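PDB 2WNR: probable exosome complex exonuclease 2 from Methanothermobacter thermautotrophicus, which probably serves as a non-catalytic component of the RNA-degrading archaeal exosome, helping to shape the active site of its partner Rrp41. Local coordinates for residues A[59-70]-A[133-144]; A[221-231]-A[247-258]. All blocks are in the same frame, centred on the assembly; numbering follows the deposited sequence.

Contact 1: residues A[59-70]-A[133-144]; sequences QIIVGVKPQIGE and KVWMLFLDLHII
His142 N gives its proton to Ile61 O at 2.7 Å, and Ile61 N returns a bond to His142 O. Reciprocal backbone pairs also join Gly63 with Asp140, Lys65 with Phe138 and Gly69 with Val134; the two strands run antiparallel, their axes 152° apart. The side chains therefore alternate between two faces. On one, aliphatic neighbours lie side by side and point the same way: Ile60 CG1 meets Ile143 CG1 at 3.8 Å, Val62 CG2 reaches Leu141 CG at 3.9 Å, and Val64 CG1 touches Leu139 CD1. Helix 150-164 backs this face, with Ala161 against Val62 and Val64. Further along it, Ile68 lays CG1 over a face of the Trp135 indole, 3.7 Å from the six-membered ring centroid, a CH-pi contact. With CG1 anti to the carbonyl carbon (chi1 -68°), the ethyl arm follows the ring, while Pro66 CB comes obliquely to CE3 of Trp135 at 3.7 Å. Cutting the indole of Trp135 back to an alanine is likely to leave Ile68 CG1 and Pro66 CB without their aromatic partner and open a gap beside them. On the other face, Asp140 and His142 meet a chain of another protein, Asp140 through a salt bridge to a basic side chain of that chain. Strands 58-69 and 133-145 thus form a long antiparallel pair inside the mixed sheet of the first RNase PH domain.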
loop_
_atom_site.group_PDB
_atom_site.type_symbol
_atom_site.label_atom_id
_atom_site.label_comp_id
_atom_site.label_asym_id
_atom_site.label_seq_id
_atom_site.Cartn_x
_atom_site.Cartn_y
_atom_site.Cartn_z
ATOM N N GLN A 59 10.243 27.885 -1.192
ATOM C CA GLN A 59 8.899 28.285 -0.834
ATOM C C GLN A 59 8.110 27.135 -0.233
ATOM O O GLN A 59 8.050 26.053 -0.806
ATOM C CB GLN A 59 8.183 28.849 -2.056
ATOM C CG GLN A 59 6.822 29.436 -1.758
ATOM C CD GLN A 59 6.250 30.180 -2.934
ATOM O OE1 GLN A 59 6.977 30.593 -3.840
ATOM N NE2 GLN A 59 4.942 30.371 -2.925
ATOM N N ILE A 60 7.511 27.380 0.924
ATOM C CA ILE A 60 6.734 26.372 1.626
ATOM C C ILE A 60 5.409 26.978 2.068
ATOM O O ILE A 60 5.373 28.073 2.622
ATOM C CB ILE A 60 7.495 25.816 2.870
ATOM C CG1 ILE A 60 8.709 24.993 2.438
ATOM C CG2 ILE A 60 6.583 24.954 3.750
ATOM C CD1 ILE A 60 9.529 24.482 3.592
ATOM N N ILE A 61 4.323 26.263 1.810
ATOM C CA ILE A 61 3.026 26.613 2.357
ATOM C C ILE A 61 2.621 25.604 3.427
ATOM O O ILE A 61 2.706 24.400 3.216
ATOM C CB ILE A 61 1.969 26.676 1.267
ATOM C CG1 ILE A 61 2.274 27.845 0.325
ATOM C CG2 ILE A 61 0.571 26.798 1.882
ATOM C CD1 ILE A 61 1.581 27.749 -0.987
ATOM N N VAL A 62 2.202 26.104 4.582
ATOM C CA VAL A 62 1.784 25.235 5.667
ATOM C C VAL A 62 0.331 25.499 6.013
ATOM O O VAL A 62 -0.094 26.640 6.099
ATOM C CB VAL A 62 2.676 25.404 6.924
ATOM C CG1 VAL A 62 2.145 24.578 8.087
ATOM C CG2 VAL A 62 4.105 25.011 6.620
ATOM N N GLY A 63 -0.433 24.434 6.198
ATOM C CA GLY A 63 -1.789 24.560 6.692
ATOM C C GLY A 63 -1.931 23.834 8.014
ATOM O O GLY A 63 -1.299 22.795 8.234
ATOM N N VAL A 64 -2.754 24.390 8.897
ATOM C CA VAL A 64 -3.062 23.754 10.168
ATOM C C VAL A 64 -4.552 23.422 10.174
ATOM O O VAL A 64 -5.392 24.320 10.087
ATOM C CB VAL A 64 -2.702 24.644 11.387
ATOM C CG1 VAL A 64 -2.972 23.891 12.683
ATOM C CG2 VAL A 64 -1.256 25.083 11.347
ATOM N N LYS A 65 -4.869 22.131 10.270
ATOM C CA LYS A 65 -6.250 21.653 10.219
ATOM C C LYS A 65 -6.597 20.881 11.483
ATOM O O LYS A 65 -6.160 19.744 11.650
ATOM C CB LYS A 65 -6.479 20.772 8.982
ATOM C CG LYS A 65 -6.340 21.492 7.636
ATOM C CD LYS A 65 -7.413 22.560 7.423
ATOM C CE LYS A 65 -8.774 21.964 7.084
ATOM N NZ LYS A 65 -9.771 23.036 6.780
ATOM N N PRO A 66 -7.373 21.509 12.386
ATOM C CA PRO A 66 -7.803 20.912 13.641
ATOM C C PRO A 66 -8.926 19.909 13.434
ATOM O O PRO A 66 -9.791 20.095 12.576
ATOM C CB PRO A 66 -8.336 22.106 14.417
ATOM C CG PRO A 66 -8.827 23.016 13.370
ATOM C CD PRO A 66 -7.830 22.902 12.275
ATOM N N GLN A 67 -8.911 18.858 14.234
ATOM C CA GLN A 67 -9.874 17.786 14.101
ATOM C C GLN A 67 -10.052 17.106 15.454
ATOM O O GLN A 67 -9.152 17.141 16.304
ATOM C CB GLN A 67 -9.363 16.792 13.072
ATOM C CG GLN A 67 -10.399 15.842 12.521
ATOM C CD GLN A 67 -9.798 14.907 11.508
ATOM O OE1 GLN A 67 -9.095 15.341 10.592
ATOM N NE2 GLN A 67 -10.055 13.613 11.670
ATOM N N ILE A 68 -11.210 16.494 15.660
ATOM C CA ILE A 68 -11.500 15.865 16.944
ATOM C C ILE A 68 -11.410 14.346 16.858
ATOM O O ILE A 68 -11.993 13.736 15.952
ATOM C CB ILE A 68 -12.875 16.301 17.479
ATOM C CG1 ILE A 68 -12.824 17.783 17.859
ATOM C CG2 ILE A 68 -13.286 15.446 18.681
ATOM C CD1 ILE A 68 -14.164 18.395 18.231
ATOM N N GLY A 69 -10.682 13.742 17.798
ATOM C CA GLY A 69 -10.621 12.283 17.904
ATOM C C GLY A 69 -10.046 11.734 19.194
ATOM O O GLY A 69 -9.862 12.470 20.170
ATOM N N GLU A 70 -9.789 10.425 19.192
ATOM C CA GLU A 70 -9.155 9.712 20.310
ATOM C C GLU A 70 -7.722 10.190 20.565
ATOM O O GLU A 70 -6.934 10.324 19.616
ATOM C CB GLU A 70 -9.121 8.198 20.042
ATOM C CG GLU A 70 -10.437 7.447 20.252
ATOM C CD GLU A 70 -10.386 6.007 19.730
ATOM O OE1 GLU A 70 -9.819 5.768 18.630
ATOM O OE2 GLU A 70 -10.935 5.114 20.415
ATOM N N LYS A 133 -11.837 12.247 23.739
ATOM C CA LYS A 133 -11.959 13.324 22.741
ATOM C C LYS A 133 -10.956 14.449 22.978
ATOM O O LYS A 133 -10.935 15.054 24.049
ATOM C CB LYS A 133 -13.381 13.900 22.719
ATOM C CG LYS A 133 -14.474 12.918 22.309
ATOM C CD LYS A 133 -14.740 12.970 20.823
ATOM C CE LYS A 133 -15.989 12.207 20.439
ATOM N NZ LYS A 133 -15.762 10.739 20.479
ATOM N N VAL A 134 -10.116 14.708 21.982
ATOM C CA VAL A 134 -9.187 15.838 22.024
ATOM C C VAL A 134 -9.009 16.470 20.641
ATOM O O VAL A 134 -9.378 15.882 19.628
ATOM C CB VAL A 134 -7.770 15.476 22.597
ATOM C CG1 VAL A 134 -7.835 14.856 23.995
ATOM C CG2 VAL A 134 -6.905 14.685 21.609
ATOM N N TRP A 135 -8.424 17.662 20.609
ATOM C CA TRP A 135 -8.121 18.334 19.357
ATOM C C TRP A 135 -6.869 17.748 18.704
ATOM O O TRP A 135 -5.813 17.651 19.329
ATOM C CB TRP A 135 -7.954 19.842 19.564
ATOM C CG TRP A 135 -9.236 20.625 19.540
ATOM C CD1 TRP A 135 -9.768 21.350 20.564
ATOM C CD2 TRP A 135 -10.137 20.775 18.434
ATOM N NE1 TRP A 135 -10.943 21.939 20.172
ATOM C CE2 TRP A 135 -11.195 21.605 18.869
ATOM C CE3 TRP A 135 -10.151 20.292 17.115
ATOM C CZ2 TRP A 135 -12.262 21.962 18.039
ATOM C CZ3 TRP A 135 -11.219 20.646 16.286
ATOM C CH2 TRP A 135 -12.261 21.473 16.758
ATOM N N MET A 136 -7.000 17.352 17.446
ATOM C CA MET A 136 -5.854 16.868 16.686
ATOM C C MET A 136 -5.456 17.911 15.655
ATOM O O MET A 136 -6.247 18.264 14.770
ATOM C CB MET A 136 -6.183 15.553 15.992
ATOM C CG MET A 136 -6.482 14.416 16.946
ATOM S SD MET A 136 -6.773 12.854 16.101
ATOM C CE MET A 136 -8.317 13.183 15.232
ATOM N N LEU A 137 -4.235 18.413 15.791
ATOM C CA LEU A 137 -3.710 19.433 14.889
ATOM C C LEU A 137 -2.901 18.799 13.773
ATOM O O LEU A 137 -1.792 18.326 14.013
ATOM C CB LEU A 137 -2.822 20.404 15.665
ATOM C CG LEU A 137 -3.364 21.685 16.291
ATOM C CD1 LEU A 137 -4.805 21.594 16.765
ATOM C CD2 LEU A 137 -2.443 22.085 17.432
ATOM N N PHE A 138 -3.454 18.777 12.563
ATOM C CA PHE A 138 -2.700 18.306 11.392
ATOM C C PHE A 138 -1.864 19.438 10.824
ATOM O O PHE A 138 -2.378 20.343 10.176
ATOM C CB PHE A 138 -3.624 17.751 10.305
ATOM C CG PHE A 138 -4.240 16.425 10.644
ATOM C CD1 PHE A 138 -3.601 15.238 10.296
ATOM C CD2 PHE A 138 -5.463 16.354 11.309
ATOM C CE1 PHE A 138 -4.172 13.993 10.610
ATOM C CE2 PHE A 138 -6.033 15.122 11.616
ATOM C CZ PHE A 138 -5.379 13.940 11.262
ATOM N N LEU A 139 -0.572 19.402 11.098
ATOM C CA LEU A 139 0.358 20.327 10.481
ATOM C C LEU A 139 0.795 19.739 9.138
ATOM O O LEU A 139 1.453 18.703 9.102
ATOM C CB LEU A 139 1.557 20.547 11.399
ATOM C CG LEU A 139 1.425 21.494 12.598
ATOM C CD1 LEU A 139 0.061 21.459 13.265
ATOM C CD2 LEU A 139 2.488 21.168 13.615
ATOM N N ASP A 140 0.400 20.388 8.047
ATOM C CA ASP A 140 0.724 19.917 6.701
ATOM C C ASP A 140 1.643 20.883 5.939
ATOM O O ASP A 140 1.269 22.017 5.628
ATOM C CB ASP A 140 -0.550 19.627 5.908
ATOM C CG ASP A 140 -1.197 18.318 6.311
ATOM O OD1 ASP A 140 -0.533 17.263 6.143
ATOM O OD2 ASP A 140 -2.364 18.340 6.782
ATOM N N LEU A 141 2.853 20.421 5.653
ATOM C CA LEU A 141 3.865 21.251 5.024
ATOM C C LEU A 141 3.904 20.936 3.543
ATOM O O LEU A 141 4.096 19.789 3.150
ATOM C CB LEU A 141 5.237 21.002 5.669
ATOM C CG LEU A 141 5.528 21.465 7.107
ATOM C CD1 LEU A 141 4.443 21.094 8.096
ATOM C CD2 LEU A 141 6.868 20.903 7.584
ATOM N N HIS A 142 3.712 21.965 2.727
ATOM C CA HIS A 142 3.586 21.793 1.290
ATOM C C HIS A 142 4.766 22.478 0.601
ATOM O O HIS A 142 4.805 23.711 0.468
ATOM C CB HIS A 142 2.251 22.371 0.817
ATOM C CG HIS A 142 1.523 21.497 -0.155
ATOM N ND1 HIS A 142 0.983 20.277 0.195
ATOM C CD2 HIS A 142 1.231 21.672 -1.466
ATOM C CE1 HIS A 142 0.399 19.735 -0.857
ATOM N NE2 HIS A 142 0.536 20.560 -1.879
ATOM N N ILE A 143 5.739 21.680 0.175
ATOM C CA ILE A 143 6.946 22.250 -0.400
ATOM C C ILE A 143 6.666 22.538 -1.876
ATOM O O ILE A 143 6.428 21.630 -2.667
ATOM C CB ILE A 143 8.204 21.372 -0.160
ATOM C CG1 ILE A 143 8.625 21.378 1.320
ATOM C CG2 ILE A 143 9.369 21.903 -0.927
ATOM C CD1 ILE A 143 7.705 20.639 2.282
ATOM N N ILE A 144 6.692 23.826 -2.209
ATOM C CA ILE A 144 6.261 24.365 -3.491
ATOM C C ILE A 144 7.445 24.606 -4.422
ATOM O O ILE A 144 7.329 24.459 -5.639
ATOM C CB ILE A 144 5.488 25.695 -3.248
ATOM C CG1 ILE A 144 4.246 25.462 -2.363
ATOM C CG2 ILE A 144 5.096 26.372 -4.523
ATOM C CD1 ILE A 144 3.227 24.446 -2.892
#

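Contact 2: residues A[221-231]-A[247-258]; sequences ISIGVTEEGSI and VLKAVSIAVEKV
Ile223 sends its CD1 methyl onto the helix between Ala250 and Val251, 3.7 Å from Ala250 CB and 3.9 Å from Val251 CG2. Its CG1 stands anti to the carbonyl carbon (chi1 -56°), which turns the arm in against the helix backbone, back toward Ala250, while CB stays close to the Ala254 methyl. The two alanines, one helical turn apart, present only methyl groups, and the branched strand residues come down on them: Ile221 CG2 meets Ala250 CB at 3.9 Å, and Val225 CG2 lies 4.0 Å from Ala254 CB. Val225 is held from two further directions. It crosses Val255 at about a right angle, and at an oblique angle it sets its CB 3.8 Å from Val258 CG2. Ile231, beyond the turn, also crosses Val251 nearly at a right angle; Ile231 CD1 rests against both methyls of Val251, 3.8 Å from Val251 CG1. No hydrogen bond joins the segments, so complementary apolar shapes carry the contact. The chain reverses through a type I turn from Thr226 to Gly229 with a G1 bulge, Gly229 having positive phi and Thr226 N bonding Ser230 O. Phe198 and Cys196 of strand 193-201 continue the apolar layer beneath the helix. With segment axes 8.4 Å apart and inclined by 45°, this is a helix packed across an antiparallel sheet, as in the alpha/beta sandwich of the second RNase PH domain.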
loop_
_atom_site.group_PDB
_atom_site.type_symbol
_atom_site.label_atom_id
_atom_site.label_comp_id
_atom_site.label_asym_id
_atom_site.label_seq_id
_atom_site.Cartn_x
_atom_site.Cartn_y
_atom_site.Cartn_z
ATOM N N ILE A 221 24.101 20.815 9.734
ATOM C CA ILE A 221 23.527 20.692 11.080
ATOM C C ILE A 221 22.397 21.708 11.307
ATOM O O ILE A 221 22.555 22.899 11.061
ATOM C CB ILE A 221 24.612 20.758 12.202
ATOM C CG1 ILE A 221 23.969 20.614 13.584
ATOM C CG2 ILE A 221 25.443 22.034 12.093
ATOM C CD1 ILE A 221 24.925 20.236 14.691
ATOM N N SER A 222 21.244 21.212 11.738
ATOM C CA SER A 222 20.104 22.061 12.040
ATOM C C SER A 222 19.939 22.157 13.538
ATOM O O SER A 222 19.952 21.131 14.233
ATOM C CB SER A 222 18.830 21.490 11.423
ATOM O OG SER A 222 18.982 21.340 10.027
ATOM N N ILE A 223 19.781 23.384 14.033
ATOM C CA ILE A 223 19.597 23.605 15.455
ATOM C C ILE A 223 18.325 24.397 15.754
ATOM O O ILE A 223 18.131 25.498 15.246
ATOM C CB ILE A 223 20.838 24.271 16.085
ATOM C CG1 ILE A 223 22.081 23.419 15.812
ATOM C CG2 ILE A 223 20.649 24.457 17.595
ATOM C CD1 ILE A 223 23.369 24.145 16.025
ATOM N N GLY A 224 17.451 23.808 16.567
ATOM C CA GLY A 224 16.252 24.491 17.032
ATOM C C GLY A 224 16.487 25.100 18.405
ATOM O O GLY A 224 16.785 24.381 19.369
ATOM N N VAL A 225 16.356 26.426 18.485
ATOM C CA VAL A 225 16.529 27.173 19.739
ATOM C C VAL A 225 15.205 27.805 20.184
ATOM O O VAL A 225 14.394 28.198 19.351
ATOM C CB VAL A 225 17.609 28.274 19.606
ATOM C CG1 VAL A 225 17.942 28.856 20.960
ATOM C CG2 VAL A 225 18.870 27.703 18.958
ATOM N N THR A 226 14.992 27.894 21.495
ATOM C CA THR A 226 13.755 28.449 22.029
ATOM C C THR A 226 13.923 29.937 22.361
ATOM O O THR A 226 15.025 30.495 22.246
ATOM C CB THR A 226 13.258 27.673 23.278
ATOM O OG1 THR A 226 14.173 27.856 24.367
ATOM C CG2 THR A 226 13.113 26.192 22.972
ATOM N N GLU A 227 12.828 30.572 22.774
ATOM C CA GLU A 227 12.838 31.979 23.173
ATOM C C GLU A 227 13.895 32.297 24.226
ATOM O O GLU A 227 14.564 33.330 24.150
ATOM C CB GLU A 227 11.474 32.381 23.722
ATOM C CG GLU A 227 10.410 32.623 22.673
ATOM C CD GLU A 227 9.142 33.210 23.266
ATOM O OE1 GLU A 227 8.945 33.085 24.503
ATOM O OE2 GLU A 227 8.349 33.802 22.496
ATOM N N GLU A 228 14.033 31.411 25.210
ATOM C CA GLU A 228 14.954 31.631 26.327
ATOM C C GLU A 228 16.352 31.054 26.086
ATOM O O GLU A 228 17.110 30.816 27.030
ATOM C CB GLU A 228 14.359 31.126 27.655
ATOM C CG GLU A 228 13.686 29.757 27.605
ATOM C CD GLU A 228 12.241 29.827 27.127
ATOM O OE1 GLU A 228 11.450 30.577 27.759
ATOM O OE2 GLU A 228 11.903 29.130 26.129
ATOM N N GLY A 229 16.679 30.835 24.811
ATOM C CA GLY A 229 18.026 30.458 24.392
ATOM C C GLY A 229 18.457 29.036 24.693
ATOM O O GLY A 229 19.649 28.772 24.803
ATOM N N SER A 230 17.498 28.122 24.824
ATOM C CA SER A 230 17.809 26.711 25.054
ATOM C C SER A 230 17.567 25.879 23.791
ATOM O O SER A 230 16.704 26.223 22.974
ATOM C CB SER A 230 17.013 26.164 26.249
ATOM O OG SER A 230 15.631 26.101 25.955
ATOM N N ILE A 231 18.334 24.797 23.641
ATOM C CA ILE A 231 18.287 23.932 22.449
ATOM C C ILE A 231 17.209 22.865 22.590
ATOM O O ILE A 231 17.241 22.060 23.524
ATOM C CB ILE A 231 19.660 23.247 22.177
ATOM C CG1 ILE A 231 20.756 24.293 21.940
ATOM C CG2 ILE A 231 19.572 22.300 20.999
ATOM C CD1 ILE A 231 22.165 23.780 22.171
ATOM N N VAL A 247 30.290 21.893 15.639
ATOM C CA VAL A 247 29.009 21.756 16.304
ATOM C C VAL A 247 28.773 22.885 17.293
ATOM O O VAL A 247 27.716 23.528 17.265
ATOM C CB VAL A 247 28.892 20.402 16.990
ATOM C CG1 VAL A 247 27.661 20.348 17.898
ATOM C CG2 VAL A 247 28.845 19.301 15.934
ATOM N N LEU A 248 29.764 23.138 18.144
ATOM C CA LEU A 248 29.652 24.165 19.176
ATOM C C LEU A 248 29.590 25.575 18.593
ATOM O O LEU A 248 28.923 26.454 19.151
ATOM C CB LEU A 248 30.794 24.043 20.183
ATOM C CG LEU A 248 30.852 22.752 21.009
ATOM C CD1 LEU A 248 32.018 22.837 21.973
ATOM C CD2 LEU A 248 29.554 22.469 21.776
ATOM N N LYS A 249 30.282 25.780 17.474
ATOM C CA LYS A 249 30.232 27.047 16.751
ATOM C C LYS A 249 28.822 27.276 16.208
ATOM O O LYS A 249 28.261 28.359 16.363
ATOM C CB LYS A 249 31.274 27.072 15.626
ATOM C CG LYS A 249 31.385 28.404 14.892
ATOM C CD LYS A 249 32.675 28.506 14.083
ATOM C CE LYS A 249 32.683 29.788 13.242
ATOM N NZ LYS A 249 34.039 30.117 12.717
ATOM N N ALA A 250 28.255 26.245 15.589
ATOM C CA ALA A 250 26.882 26.298 15.081
ATOM C C ALA A 250 25.859 26.614 16.175
ATOM O O ALA A 250 24.984 27.441 15.968
ATOM C CB ALA A 250 26.520 25.002 14.346
ATOM N N VAL A 251 25.968 25.968 17.333
ATOM C CA VAL A 251 25.143 26.337 18.481
ATOM C C VAL A 251 25.288 27.833 18.752
ATOM O O VAL A 251 24.298 28.570 18.757
ATOM C CB VAL A 251 25.509 25.516 19.745
ATOM C CG1 VAL A 251 24.882 26.130 21.001
ATOM C CG2 VAL A 251 25.085 24.057 19.567
ATOM N N SER A 252 26.529 28.275 18.936
ATOM C CA SER A 252 26.823 29.674 19.232
ATOM C C SER A 252 26.074 30.626 18.295
ATOM O O SER A 252 25.286 31.451 18.762
ATOM C CB SER A 252 28.336 29.930 19.198
ATOM O OG SER A 252 28.638 31.263 19.566
ATOM N N ILE A 253 26.296 30.495 16.985
ATOM C CA ILE A 253 25.578 31.321 16.007
ATOM C C ILE A 253 24.064 31.160 16.155
ATOM O O ILE A 253 23.353 32.155 16.308
ATOM C CB ILE A 253 26.022 31.081 14.523
ATOM C CG1 ILE A 253 27.425 31.641 14.265
ATOM C CG2 ILE A 253 25.082 31.759 13.566
ATOM C CD1 ILE A 253 28.454 30.585 13.984
ATOM N N ALA A 254 23.579 29.920 16.134
ATOM C CA ALA A 254 22.137 29.661 16.214
ATOM C C ALA A 254 21.484 30.404 17.385
ATOM O O ALA A 254 20.436 31.037 17.221
ATOM C CB ALA A 254 21.849 28.162 16.282
ATOM N N VAL A 255 22.130 30.359 18.550
ATOM C CA VAL A 255 21.620 31.016 19.755
ATOM C C VAL A 255 21.580 32.563 19.655
ATOM O O VAL A 255 20.784 33.213 20.337
ATOM C CB VAL A 255 22.372 30.499 21.020
ATOM C CG1 VAL A 255 22.002 31.286 22.274
ATOM C CG2 VAL A 255 22.066 29.022 21.229
ATOM N N GLU A 256 22.411 33.149 18.794
ATOM C CA GLU A 256 22.387 34.603 18.597
ATOM C C GLU A 256 21.549 35.041 17.390
ATOM O O GLU A 256 21.186 36.205 17.278
ATOM C CB GLU A 256 23.804 35.186 18.525
ATOM C CG GLU A 256 24.597 34.803 17.274
ATOM C CD GLU A 256 25.830 35.671 17.064
ATOM O OE1 GLU A 256 26.751 35.624 17.913
ATOM O OE2 GLU A 256 25.871 36.393 16.041
ATOM N N LYS A 257 21.242 34.103 16.501
ATOM C CA LYS A 257 20.391 34.377 15.342
ATOM C C LYS A 257 18.893 34.195 15.616
ATOM O O LYS A 257 18.091 35.037 15.230
ATOM C CB LYS A 257 20.821 33.534 14.131
ATOM C CG LYS A 257 22.123 33.996 13.470
ATOM C CD LYS A 257 21.903 35.245 12.630
ATOM C CE LYS A 257 23.207 35.929 12.296
ATOM N NZ LYS A 257 22.961 37.041 11.349
ATOM N N VAL A 258 18.513 33.105 16.278
ATOM C CA VAL A 258 17.090 32.792 16.496
ATOM C C VAL A 258 16.264 33.931 17.129
ATOM O O VAL A 258 15.144 34.182 16.682
ATOM C CB VAL A 258 16.891 31.446 17.245
ATOM C CG1 VAL A 258 15.447 31.266 17.681
ATOM C CG2 VAL A 258 17.333 30.291 16.370
#

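In the fold
Contact 1 lies in the first RNase PH domain and contact 2 in the second, on opposite sides of the chain's centre. Their centres are 26 Å apart and the nearest atoms about 12 Å, so the two do not touch. Both strands of contact 1 precede the whole of contact 2 in the sequence. One pairs strands within a sheet, the other seats a helix on one. Both also approach a chain of another protein in the six-chain assembly, as would suit a subunit whose probable role is to help structure the active site of Rrp41.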